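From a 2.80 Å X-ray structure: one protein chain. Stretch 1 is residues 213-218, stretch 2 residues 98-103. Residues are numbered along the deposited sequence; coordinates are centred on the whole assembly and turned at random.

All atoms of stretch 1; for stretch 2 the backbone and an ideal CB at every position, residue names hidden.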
# COMPACT_ATOMS: atom_id res chain seq x y z
N VAL A 213 -18.03 -7.22 -2.88
CA VAL A 213 -17.91 -7.89 -4.18
C VAL A 213 -16.50 -7.87 -4.77
O VAL A 213 -16.26 -8.51 -5.79
CB VAL A 213 -18.91 -7.35 -5.22
CG1 VAL A 213 -20.32 -7.59 -4.76
CG2 VAL A 213 -18.67 -5.89 -5.52
N GLU A 214 -15.58 -7.16 -4.13
CA GLU A 214 -14.19 -7.14 -4.58
C GLU A 214 -13.28 -6.68 -3.44
O GLU A 214 -13.62 -5.75 -2.69
CB GLU A 214 -14.04 -6.21 -5.79
CG GLU A 214 -12.65 -6.22 -6.43
CD GLU A 214 -12.16 -4.81 -6.82
OE1 GLU A 214 -12.68 -4.27 -7.83
OE2 GLU A 214 -11.25 -4.26 -6.13
N ILE A 215 -12.12 -7.32 -3.32
CA ILE A 215 -11.03 -6.77 -2.51
C ILE A 215 -9.74 -6.71 -3.33
O ILE A 215 -9.42 -7.66 -4.05
CB ILE A 215 -10.81 -7.54 -1.18
CG1 ILE A 215 -10.52 -9.02 -1.43
CG2 ILE A 215 -11.98 -7.33 -0.23
CD1 ILE A 215 -9.94 -9.73 -0.25
N ASP A 216 -9.02 -5.60 -3.22
CA ASP A 216 -7.72 -5.41 -3.89
C ASP A 216 -7.70 -5.92 -5.33
O ASP A 216 -6.79 -6.67 -5.71
CB ASP A 216 -6.58 -6.07 -3.09
CG ASP A 216 -6.42 -5.51 -1.67
OD1 ASP A 216 -5.46 -5.92 -0.97
OD2 ASP A 216 -7.24 -4.67 -1.24
N GLY A 217 -8.71 -5.56 -6.13
CA GLY A 217 -8.75 -6.01 -7.53
C GLY A 217 -9.25 -7.42 -7.78
O GLY A 217 -9.45 -7.81 -8.94
N ILE A 218 -9.47 -8.20 -6.72
CA ILE A 218 -9.94 -9.59 -6.81
C ILE A 218 -11.46 -9.69 -6.55
O ILE A 218 -11.91 -9.48 -5.42
CB ILE A 218 -9.17 -10.50 -5.79
CG1 ILE A 218 -7.65 -10.51 -6.07
CG2 ILE A 218 -9.76 -11.92 -5.70
CD1 ILE A 218 -7.21 -11.01 -7.45
N UNK A 98 -4.62 -6.86 -14.81
CA UNK A 98 -5.40 -6.32 -13.69
C UNK A 98 -6.78 -5.79 -14.07
O UNK A 98 -6.96 -5.19 -15.13
CB UNK A 98 -4.61 -5.19 -13.02
N UNK A 99 -7.73 -6.02 -13.19
CA UNK A 99 -9.07 -5.47 -13.32
C UNK A 99 -9.51 -4.97 -11.94
O UNK A 99 -9.13 -5.54 -10.92
CB UNK A 99 -10.05 -6.51 -13.87
N UNK A 100 -10.28 -3.89 -11.91
CA UNK A 100 -10.92 -3.47 -10.68
C UNK A 100 -10.37 -2.20 -10.08
O UNK A 100 -10.01 -1.27 -10.81
CB UNK A 100 -10.81 -4.59 -9.65
N UNK A 101 -10.33 -2.17 -8.75
CA UNK A 101 -10.02 -0.93 -8.03
C UNK A 101 -8.58 -0.86 -7.57
O UNK A 101 -8.12 -1.70 -6.79
CB UNK A 101 -10.94 -0.78 -6.82
N UNK A 102 -7.86 0.15 -8.07
CA UNK A 102 -6.47 0.37 -7.64
C UNK A 102 -6.26 1.83 -7.31
O UNK A 102 -7.18 2.63 -7.41
CB UNK A 102 -5.48 -0.08 -8.72
N UNK A 103 -5.05 2.17 -6.91
CA UNK A 103 -4.67 3.56 -6.72
C UNK A 103 -3.20 3.79 -7.00
O UNK A 103 -2.40 2.84 -7.12
CB UNK A 103 -5.00 4.01 -5.30

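Stretch 1 ends its strand in a type I' turn from Ile 215 to Ile 218, closed by Ile 218 N to Ile 215 O at 2.7 Å. Glu 214 reaches toward stretch 2, and its OE2 accepts a hydrogen bond from Gly 217 N at 2.9 Å, so the carboxylate braces the turn.

Position 98 points its CA-to-CB bond sideways, with nothing of stretch 1 within 5.5 Å of the ideal CB. The contact sets little limit here, and many residues would suit. It is Asn 98, whose side chain turns to position 102.

At position 99 the bond again runs sideways, and the nearest atom to the ideal CB is Gly 217 O at 5.1 Å. The extended backbone angles, -137/146, agree with a beta-branched residue, though others would fit. Val 99 is found. Val 99 O lies 3.0 Å from Gly 217 O, two acceptors that cannot bond to each other.

Position 100 is the most restrictive. Its phi/psi of 110/-144 would jam a CB against the preceding carbonyl, and the ideal CB, directed toward stretch 1, would stand 2.6 Å from Glu 214 OE1 and 3.3 Å from Gly 217 CA. Glycine is the clear choice, and Gly 100 is present. Without a side chain, its CA can approach Glu 214 OE1 to 3.4 Å and Gly 217 CA to 4.6 Å.

Position 101 turns its bond sideways, yet its ideal CB is 3.6 Å from Glu 214 OE2. A small polar side chain such as serine or threonine would suit a place beside a carboxylate. Thr 101 fills it, with OG1 3.3 Å from Glu 214 OE1. The backbone amide binds the same carboxylate through two weak hydrogen bonds, Thr 101 N to Glu 214 OE1 at 3.3 Å and to Glu 214 OE2 at 3.5 Å.

At position 102 the ideal CB meets nothing of stretch 1, but a long side chain could bend back to the turn, where Gly 217 leaves room. Tyr 102 does so: its OH comes 3.5 Å from Gly 217 CA and donates to Val 99 O at 2.8 Å. Asn 98 ND2 donates to Tyr 102 OH at 3.2 Å. An ideal CB on Gly 217 would lie 2.2 Å from that OH, a clash.

Position 103 is out of reach, so stretch 1 gives no preference. Trp 103 makes no contact with it, and its NE1 is hydrogen-bonded elsewhere in the structure.

Stretch 2, residues 98-103: NVGTYW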
# COMPACT_ATOMS: atom_id res chain seq x y z
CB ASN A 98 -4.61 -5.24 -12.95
CG ASN A 98 -3.39 -5.79 -12.29
OD1 ASN A 98 -2.30 -5.78 -12.87
ND2 ASN A 98 -3.55 -6.32 -11.09
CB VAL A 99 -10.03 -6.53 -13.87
CG1 VAL A 99 -11.47 -6.32 -13.38
CG2 VAL A 99 -10.01 -6.49 -15.36
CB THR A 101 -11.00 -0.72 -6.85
OG1 THR A 101 -12.35 -0.99 -7.30
CG2 THR A 101 -10.90 0.71 -6.31
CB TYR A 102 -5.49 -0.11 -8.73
CG TYR A 102 -5.71 -1.55 -9.11
CD1 TYR A 102 -6.73 -1.90 -9.98
CD2 TYR A 102 -4.94 -2.55 -8.56
CE1 TYR A 102 -6.96 -3.19 -10.31
CE2 TYR A 102 -5.16 -3.87 -8.88
CZ TYR A 102 -6.18 -4.18 -9.76
OH TYR A 102 -6.42 -5.49 -10.09
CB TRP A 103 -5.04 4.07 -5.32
CG TRP A 103 -4.37 3.36 -4.15
CD1 TRP A 103 -4.45 2.04 -3.85
CD2 TRP A 103 -3.59 3.96 -3.11
NE1 TRP A 103 -3.74 1.77 -2.71
CE2 TRP A 103 -3.20 2.93 -2.23
CE3 TRP A 103 -3.17 5.27 -2.83
CZ2 TRP A 103 -2.42 3.15 -1.10
CZ3 TRP A 103 -2.39 5.49 -1.71
CH2 TRP A 103 -2.02 4.44 -0.86
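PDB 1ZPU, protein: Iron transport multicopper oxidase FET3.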